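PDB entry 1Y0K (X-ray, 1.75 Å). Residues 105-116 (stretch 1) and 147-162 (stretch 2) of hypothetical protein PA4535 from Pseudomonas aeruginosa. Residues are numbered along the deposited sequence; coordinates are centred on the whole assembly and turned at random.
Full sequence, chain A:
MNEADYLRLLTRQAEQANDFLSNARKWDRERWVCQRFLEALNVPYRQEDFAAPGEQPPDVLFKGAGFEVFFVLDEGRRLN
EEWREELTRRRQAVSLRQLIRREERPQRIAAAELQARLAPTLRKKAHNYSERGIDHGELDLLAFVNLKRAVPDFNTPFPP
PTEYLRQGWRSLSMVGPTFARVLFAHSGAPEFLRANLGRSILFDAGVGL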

# COMPACT_ATOMS: atom_id res chain seq x y z
N ARG A 105 15.86 15.71 -7.40
CA ARG A 105 16.32 15.65 -6.02
C ARG A 105 15.14 15.76 -5.04
O ARG A 105 14.44 16.77 -5.01
CB ARG A 105 17.38 16.73 -5.76
CG ARG A 105 18.62 16.60 -6.65
CD ARG A 105 19.71 17.58 -6.27
NE ARG A 105 20.38 17.22 -5.02
CZ ARG A 105 21.05 18.07 -4.25
NH1 ARG A 105 21.14 19.36 -4.58
NH2 ARG A 105 21.63 17.65 -3.13
N PRO A 106 14.93 14.71 -4.21
CA PRO A 106 13.64 14.47 -3.55
C PRO A 106 13.26 15.45 -2.44
O PRO A 106 14.13 16.00 -1.75
CB PRO A 106 13.79 13.05 -2.99
CG PRO A 106 15.24 12.90 -2.76
CD PRO A 106 15.93 13.69 -3.83
N GLN A 107 11.96 15.65 -2.30
CA GLN A 107 11.36 16.55 -1.32
C GLN A 107 10.65 15.72 -0.26
O GLN A 107 10.09 14.67 -0.56
CB GLN A 107 10.35 17.42 -2.06
CG GLN A 107 9.42 18.25 -1.21
CD GLN A 107 8.41 18.99 -2.06
OE1 GLN A 107 8.22 18.69 -3.24
NE2 GLN A 107 7.75 19.96 -1.46
N ARG A 108 10.65 16.18 0.99
CA ARG A 108 9.87 15.49 2.03
C ARG A 108 8.41 15.94 1.99
O ARG A 108 8.10 17.14 1.99
CB ARG A 108 10.51 15.63 3.43
CG ARG A 108 12.00 15.22 3.44
CD ARG A 108 12.48 14.50 4.70
NE ARG A 108 12.02 13.11 4.79
CZ ARG A 108 12.79 12.02 4.85
NH1 ARG A 108 14.11 12.09 4.82
NH2 ARG A 108 12.21 10.83 4.95
N ILE A 109 7.51 14.97 1.94
CA ILE A 109 6.09 15.23 1.79
C ILE A 109 5.36 14.85 3.08
O ILE A 109 5.58 13.76 3.60
CB ILE A 109 5.54 14.44 0.53
CG1 ILE A 109 4.08 14.74 0.26
CG2 ILE A 109 5.80 12.95 0.64
CD1 ILE A 109 3.57 14.11 -1.05
N ALA A 110 4.51 15.74 3.59
CA ALA A 110 3.73 15.46 4.80
C ALA A 110 2.85 14.23 4.61
O ALA A 110 2.43 13.91 3.49
CB ALA A 110 2.88 16.67 5.19
N ALA A 111 2.57 13.54 5.70
CA ALA A 111 1.76 12.33 5.66
C ALA A 111 0.41 12.59 5.02
O ALA A 111 -0.11 11.75 4.29
CB ALA A 111 1.60 11.74 7.06
N ALA A 112 -0.17 13.76 5.31
CA ALA A 112 -1.46 14.15 4.75
C ALA A 112 -1.40 14.19 3.22
O ALA A 112 -2.28 13.67 2.54
CB ALA A 112 -1.89 15.51 5.32
N GLU A 113 -0.35 14.82 2.69
CA GLU A 113 -0.18 14.95 1.24
C GLU A 113 0.14 13.59 0.61
O GLU A 113 -0.34 13.29 -0.48
CB GLU A 113 0.91 15.98 0.91
CG GLU A 113 0.47 17.45 0.95
CD GLU A 113 0.16 17.98 2.34
OE1 GLU A 113 0.68 17.43 3.34
OE2 GLU A 113 -0.62 18.95 2.44
N LEU A 114 0.93 12.77 1.31
CA LEU A 114 1.24 11.41 0.86
C LEU A 114 -0.05 10.58 0.73
O LEU A 114 -0.31 9.92 -0.28
CB LEU A 114 2.18 10.73 1.85
CG LEU A 114 2.58 9.28 1.59
CD1 LEU A 114 3.37 9.18 0.30
CD2 LEU A 114 3.38 8.74 2.78
N GLN A 115 -0.86 10.63 1.78
CA GLN A 115 -2.13 9.93 1.81
C GLN A 115 -3.07 10.41 0.70
O GLN A 115 -3.81 9.61 0.11
CB GLN A 115 -2.74 10.13 3.20
CG GLN A 115 -4.13 9.61 3.43
CD GLN A 115 -4.45 9.60 4.90
OE1 GLN A 115 -3.91 8.79 5.65
NE2 GLN A 115 -5.30 10.52 5.34
N ALA A 116 -2.99 11.70 0.38
CA ALA A 116 -3.83 12.29 -0.68
C ALA A 116 -3.45 11.81 -2.08
O ALA A 116 -4.25 11.89 -3.01
CB ALA A 116 -3.78 13.82 -0.60
N LEU A 147 7.57 6.93 -4.81
CA LEU A 147 7.73 8.20 -5.52
C LEU A 147 9.21 8.51 -5.61
O LEU A 147 9.89 8.54 -4.60
CB LEU A 147 7.01 9.33 -4.75
CG LEU A 147 5.54 9.10 -4.36
CD1 LEU A 147 5.03 10.22 -3.46
CD2 LEU A 147 4.64 8.94 -5.59
N LYS A 148 9.71 8.74 -6.82
CA LYS A 148 11.11 9.11 -6.98
C LYS A 148 11.34 10.56 -6.53
O LYS A 148 12.42 10.91 -6.05
CB LYS A 148 11.60 8.88 -8.41
CG LYS A 148 13.11 9.06 -8.59
CD LYS A 148 13.60 8.71 -9.99
CE LYS A 148 15.06 9.13 -10.20
NZ LYS A 148 15.32 10.59 -10.04
N ARG A 149 10.30 11.39 -6.65
CA ARG A 149 10.41 12.83 -6.36
C ARG A 149 10.13 13.20 -4.90
O ARG A 149 10.33 14.35 -4.49
CB ARG A 149 9.48 13.65 -7.28
CG ARG A 149 9.58 13.33 -8.78
CD ARG A 149 10.92 13.75 -9.38
NE ARG A 149 10.90 13.62 -10.83
CZ ARG A 149 11.47 12.62 -11.51
NH1 ARG A 149 12.13 11.66 -10.88
NH2 ARG A 149 11.39 12.60 -12.84
N ALA A 150 9.66 12.23 -4.11
CA ALA A 150 9.26 12.52 -2.74
C ALA A 150 9.66 11.43 -1.74
O ALA A 150 9.80 10.26 -2.09
CB ALA A 150 7.76 12.83 -2.66
N VAL A 151 9.87 11.85 -0.50
CA VAL A 151 10.10 10.93 0.62
C VAL A 151 9.15 11.36 1.73
O VAL A 151 8.97 12.55 1.94
CB VAL A 151 11.58 10.97 1.10
CG1 VAL A 151 12.51 10.40 0.04
CG2 VAL A 151 12.02 12.39 1.42
N PRO A 152 8.50 10.40 2.42
CA PRO A 152 7.55 10.85 3.46
C PRO A 152 8.23 11.62 4.58
O PRO A 152 9.37 11.32 4.94
CB PRO A 152 6.98 9.53 4.01
CG PRO A 152 7.21 8.54 2.90
CD PRO A 152 8.54 8.94 2.32
N ASP A 153 7.53 12.61 5.12
CA ASP A 153 7.99 13.28 6.32
C ASP A 153 7.37 12.53 7.50
O ASP A 153 6.20 12.72 7.82
CB ASP A 153 7.58 14.74 6.33
CG ASP A 153 8.18 15.50 7.49
OD1 ASP A 153 8.60 14.86 8.49
OD2 ASP A 153 8.21 16.76 7.41
N PHE A 154 8.16 11.66 8.11
CA PHE A 154 7.67 10.81 9.18
C PHE A 154 7.44 11.56 10.51
O PHE A 154 6.91 10.99 11.48
CB PHE A 154 8.59 9.59 9.35
CG PHE A 154 8.60 8.67 8.15
CD1 PHE A 154 9.74 8.54 7.35
CD2 PHE A 154 7.45 7.96 7.80
CE1 PHE A 154 9.74 7.69 6.24
CE2 PHE A 154 7.44 7.12 6.69
CZ PHE A 154 8.59 6.98 5.91
N ASN A 155 7.81 12.84 10.54
CA ASN A 155 7.55 13.67 11.71
C ASN A 155 6.16 14.30 11.71
O ASN A 155 5.80 15.02 12.65
CB ASN A 155 8.61 14.76 11.83
CG ASN A 155 9.99 14.18 12.07
OD1 ASN A 155 10.14 13.10 12.64
ND2 ASN A 155 11.01 14.89 11.61
N THR A 156 5.39 14.02 10.66
CA THR A 156 4.05 14.56 10.49
C THR A 156 3.02 13.44 10.70
O THR A 156 3.26 12.28 10.34
CB THR A 156 3.88 15.22 9.10
OG1 THR A 156 4.02 14.23 8.06
CG2 THR A 156 4.94 16.30 8.89
N PRO A 157 1.88 13.78 11.33
CA PRO A 157 0.87 12.76 11.62
C PRO A 157 -0.06 12.46 10.43
O PRO A 157 -0.33 13.34 9.63
CB PRO A 157 0.08 13.39 12.76
CG PRO A 157 0.22 14.85 12.58
CD PRO A 157 1.50 15.11 11.82
N PHE A 158 -0.54 11.22 10.34
CA PHE A 158 -1.56 10.87 9.34
C PHE A 158 -2.94 11.34 9.78
O PHE A 158 -3.41 10.93 10.85
CB PHE A 158 -1.58 9.37 9.08
CG PHE A 158 -0.46 8.89 8.23
CD1 PHE A 158 0.79 8.62 8.79
CD2 PHE A 158 -0.64 8.72 6.86
CE1 PHE A 158 1.84 8.18 8.01
CE2 PHE A 158 0.42 8.27 6.06
CZ PHE A 158 1.65 8.00 6.63
N PRO A 159 -3.59 12.20 8.96
CA PRO A 159 -4.93 12.64 9.33
C PRO A 159 -5.93 11.51 9.10
O PRO A 159 -5.63 10.57 8.35
CB PRO A 159 -5.18 13.79 8.35
CG PRO A 159 -4.38 13.46 7.16
CD PRO A 159 -3.15 12.78 7.68
N PRO A 160 -7.10 11.57 9.77
CA PRO A 160 -8.15 10.59 9.49
C PRO A 160 -8.42 10.49 7.99
O PRO A 160 -8.53 11.51 7.33
CB PRO A 160 -9.38 11.17 10.21
CG PRO A 160 -8.81 11.96 11.34
CD PRO A 160 -7.51 12.53 10.81
N PRO A 161 -8.49 9.25 7.45
CA PRO A 161 -8.74 9.03 6.03
C PRO A 161 -10.22 9.08 5.68
O PRO A 161 -10.79 8.10 5.18
CB PRO A 161 -8.17 7.62 5.80
CG PRO A 161 -8.40 6.93 7.09
CD PRO A 161 -8.28 7.98 8.17
N THR A 162 -10.84 10.24 5.91
CA THR A 162 -12.30 10.37 5.82
C THR A 162 -12.88 10.10 4.43
O THR A 162 -13.91 9.44 4.29
CB THR A 162 -12.79 11.74 6.33
OG1 THR A 162 -12.22 12.77 5.53
CG2 THR A 162 -12.37 11.96 7.80
O HOH W 1 8.00 16.59 -4.86
O HOH W 2 0.54 15.30 7.77
O HOH W 3 -4.84 8.06 7.82

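Stretch 2 pairs first as a parallel strand with stretch 1 and then, beyond a turn, packs against the helix that follows in stretch 1; together they bury 1025 Å². At its start, Leu147 points toward stretch 1, and its CD1 lies 4.2 Å from CD1 of Leu114. Arg149 contributes through its backbone, its side chain being directed away: its O accepts a hydrogen bond from Gln107 N (3.0 Å). A water also donates to Arg149 O and to Gln107 OE1, adding a bridge at this exposed end.

From Ala150 the strands run in parallel register. Ala150 lies on the same face of the sheet as Gln107, and its CB meets Ile109 CG2 at 3.8 Å. Val151 N donates to Gln107 O (2.8 Å), while Val151 O receives Ile109 N (2.8 Å), so that one residue bonds to both neighbours of Arg108. On the opposite face, which it shares with Arg108, buried Val151 places CG2 over one face of the guanidinium, 3.4 Å from Arg108 NE, and CG1 4.2 Å from Pro106 CB.

Pro152 has no amide hydrogen to offer, and none is needed in this pairing. Its O, near the guanidinium plane, accepts from both Arg108 NE (3.2 Å) and Arg108 NH2 (2.9 Å), and its ring places CG 3.8 Å from Leu114 CD2. Asp153 N completes the ladder by donating to Ile109 O (2.7 Å).

Asp153 opens a type I turn ending at Thr156. Within it, Asp153 OD1 accepts from Asn155 N (3.0 Å), and Asp153 O accepts from Thr156 OG1 (2.7 Å). With chi1 in the p well, the same Thr156 OG1 accepts a hydrogen bond from Ala111 N (2.9 Å). The hydroxyl thus both donates and accepts, linking the turn to the first turn of the helix, where Ala111 N has no preceding helical carbonyl to bond.

Pro157 faces away, but a water donates to its O (2.8 Å) and accepts from Ala112 N (3.0 Å). Phe158 then lays its ring against the helix: Ala111 CB sits 3.5 Å from the Phe158 ring centroid, almost on the ring normal, a CH-pi contact for which the small methyl is well suited. Gln115 OE1 approaches the ring edge, 3.5 Å from Phe158 CD2. Pro159 packs CG 3.7 Å from Ala112 CB, and its O accepts from Gln115 NE2 (3.0 Å), a nearly straight bond. A water donating to Gln115 OE1 (2.5 Å) and Pro159 O (2.7 Å) helps satisfy this buried amide.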